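DUF72 domain-containing protein (Thermotoga maritima, PDB 1VPQ) is of unknown function but belongs to the DUF72 family and folds as a TIM-type barrel of parallel strands wrapped by helices. Local coordinates at residues Lys136-Leu141 with Tyr167-Asn172. Residues are numbered along the deposited sequence; the frame is centred on the assembly and turned at random.
Sequences KNVEYL and YEFLRN
V138 CA and F169 CA, 8.2 Å apart, are the nearest such pair between segments 136-141 and 167-172, on outer helices 135-147 and 164-173, while L141 CA and L170 CA are 9.1 Å apart. In this TIM-barrel fold the two helices are successive on the outside of the sheet, each leading into a strand, 152-155 and 176-181 respectively, and the contact joins these neighbouring beta-alpha units. No hydrogen bond crosses it; the apolar ring of F169 spans the gap, and this residue accounts for about half of the buried surface. A chi1 of 174° swings the F169 ring away from its own backbone nitrogen and out to V138 and L141, which lie one turn apart. V138 lays its CG1 methyl over one face, 4.0 Å from the F169 ring centroid and 26° off the ring normal, a CH-pi contact displaced toward the CD1-CE1 side. Branched at CB, valine brings this methyl to the ring on a short, stiff stem. L141, buried and resting also on F127, meets the ring obliquely through CB, with L141 CD1 4.1 Å from F169 CE2; leucine's apolar branch suits this buried side. Beyond the contact, the F169 ring also meets that of H173 on its own helix. Were F169 replaced by an alanine, a gap would probably open between the helices and the V138 methyl would lose its aromatic face. At the far end of the ring, L141 CB lies 3.6 Å from F169 CE2 and 3.7 Å from F169 CZ.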
loop_
_atom_site.group_PDB
_atom_site.type_symbol
_atom_site.label_atom_id
_atom_site.label_comp_id
_atom_site.label_asym_id
_atom_site.label_seq_id
_atom_site.Cartn_x
_atom_site.Cartn_y
_atom_site.Cartn_z
ATOM N N LYS A 136 20.824 4.118 13.571
ATOM C CA LYS A 136 21.304 3.409 12.371
ATOM C C LYS A 136 20.195 3.134 11.329
ATOM O O LYS A 136 20.436 3.202 10.114
ATOM C CB LYS A 136 22.002 2.099 12.763
ATOM N N ASN A 137 18.992 2.831 11.811
ATOM C CA ASN A 137 17.840 2.600 10.944
ATOM C C ASN A 137 17.290 3.877 10.316
ATOM O O ASN A 137 16.768 3.845 9.203
ATOM C CB ASN A 137 16.740 1.868 11.704
ATOM C CG ASN A 137 17.028 0.394 11.857
ATOM O OD1 ASN A 137 17.896 -0.155 11.177
ATOM N ND2 ASN A 137 16.297 -0.260 12.747
ATOM N N VAL A 138 17.397 4.994 11.029
ATOM C CA VAL A 138 17.096 6.306 10.444
ATOM C C VAL A 138 18.142 6.647 9.388
ATOM O O VAL A 138 17.808 7.154 8.318
ATOM C CB VAL A 138 17.062 7.429 11.497
ATOM C CG1 VAL A 138 16.922 8.800 10.821
ATOM C CG2 VAL A 138 15.923 7.209 12.480
ATOM N N GLU A 139 19.407 6.376 9.697
ATOM C CA GLU A 139 20.469 6.528 8.714
ATOM C C GLU A 139 20.128 5.707 7.472
ATOM O O GLU A 139 20.303 6.177 6.345
ATOM C CB GLU A 139 21.831 6.110 9.285
ATOM C CG GLU A 139 23.002 6.442 8.364
ATOM C CD GLU A 139 24.368 6.183 8.988
ATOM O OE1 GLU A 139 24.437 5.566 10.078
ATOM O OE2 GLU A 139 25.384 6.598 8.376
ATOM N N TYR A 140 19.620 4.493 7.682
ATOM C CA TYR A 140 19.230 3.632 6.567
ATOM C C TYR A 140 18.134 4.274 5.713
ATOM O O TYR A 140 18.169 4.183 4.486
ATOM C CB TYR A 140 18.785 2.243 7.055
ATOM C CG TYR A 140 18.406 1.339 5.920
ATOM C CD1 TYR A 140 19.367 0.596 5.256
ATOM C CD2 TYR A 140 17.088 1.260 5.471
ATOM C CE1 TYR A 140 19.029 -0.224 4.183
ATOM C CE2 TYR A 140 16.740 0.443 4.401
ATOM C CZ TYR A 140 17.716 -0.301 3.765
ATOM O OH TYR A 140 17.396 -1.121 2.700
ATOM N N LEU A 141 17.164 4.914 6.359
ATOM C CA LEU A 141 16.095 5.604 5.641
ATOM C C LEU A 141 16.652 6.768 4.800
ATOM O O LEU A 141 16.146 7.053 3.713
ATOM C CB LEU A 141 15.004 6.102 6.609
ATOM C CG LEU A 141 14.083 5.061 7.288
ATOM C CD1 LEU A 141 13.115 5.739 8.246
ATOM C CD2 LEU A 141 13.311 4.214 6.287
ATOM N N TYR A 167 8.502 11.889 12.345
ATOM C CA TYR A 167 7.724 12.741 11.446
ATOM C C TYR A 167 8.544 13.924 10.942
ATOM O O TYR A 167 8.397 14.334 9.800
ATOM C CB TYR A 167 6.447 13.223 12.141
ATOM C CG TYR A 167 5.571 12.074 12.508
ATOM C CD1 TYR A 167 4.687 11.533 11.581
ATOM C CD2 TYR A 167 5.677 11.470 13.752
ATOM C CE1 TYR A 167 3.905 10.436 11.891
ATOM C CE2 TYR A 167 4.901 10.369 14.077
ATOM C CZ TYR A 167 4.011 9.859 13.145
ATOM O OH TYR A 167 3.228 8.775 13.464
ATOM N N GLU A 168 9.394 14.471 11.806
ATOM C CA GLU A 168 10.349 15.505 11.417
ATOM C C GLU A 168 11.309 14.986 10.350
ATOM O O GLU A 168 11.617 15.688 9.387
ATOM C CB GLU A 168 11.130 16.013 12.639
ATOM C CG GLU A 168 10.254 16.797 13.617
ATOM C CD GLU A 168 11.026 17.450 14.763
ATOM O OE1 GLU A 168 12.052 16.881 15.199
ATOM O OE2 GLU A 168 10.593 18.530 15.242
ATOM N N PHE A 169 11.778 13.753 10.518
ATOM C CA PHE A 169 12.650 13.148 9.520
ATOM C C PHE A 169 11.942 13.026 8.164
ATOM O O PHE A 169 12.477 13.439 7.135
ATOM C CB PHE A 169 13.170 11.777 9.970
ATOM C CG PHE A 169 13.961 11.071 8.906
ATOM C CD1 PHE A 169 15.301 11.379 8.691
ATOM C CD2 PHE A 169 13.355 10.140 8.080
ATOM C CE1 PHE A 169 16.024 10.739 7.682
ATOM C CE2 PHE A 169 14.068 9.510 7.076
ATOM C CZ PHE A 169 15.398 9.806 6.877
ATOM N N LEU A 170 10.744 12.448 8.173
ATOM C CA LEU A 170 9.982 12.247 6.946
ATOM C C LEU A 170 9.763 13.586 6.235
ATOM O O LEU A 170 10.076 13.710 5.064
ATOM C CB LEU A 170 8.651 11.558 7.236
ATOM C CG LEU A 170 8.709 10.132 7.802
ATOM C CD1 LEU A 170 7.323 9.632 8.116
ATOM C CD2 LEU A 170 9.398 9.164 6.855
ATOM N N ARG A 171 9.237 14.570 6.959
ATOM C CA ARG A 171 9.084 15.947 6.454
ATOM C C ARG A 171 10.354 16.594 5.894
ATOM O O ARG A 171 10.301 17.377 4.925
ATOM C CB ARG A 171 8.557 16.867 7.565
ATOM C CG ARG A 171 7.049 16.889 7.705
ATOM C CD ARG A 171 6.617 17.895 8.766
ATOM N NE ARG A 171 6.308 17.241 10.035
ATOM C CZ ARG A 171 5.102 16.788 10.395
ATOM N NH1 ARG A 171 4.040 16.910 9.593
ATOM N NH2 ARG A 171 4.951 16.203 11.584
ATOM N N ASN A 172 11.495 16.338 6.527
ATOM C CA ASN A 172 12.744 16.947 6.068
ATOM C C ASN A 172 13.248 16.300 4.787
ATOM O O ASN A 172 14.048 16.892 4.065
ATOM C CB ASN A 172 13.819 16.888 7.146
ATOM C CG ASN A 172 13.701 18.013 8.156
ATOM O OD1 ASN A 172 13.355 19.140 7.822
ATOM N ND2 ASN A 172 14.009 17.710 9.399
#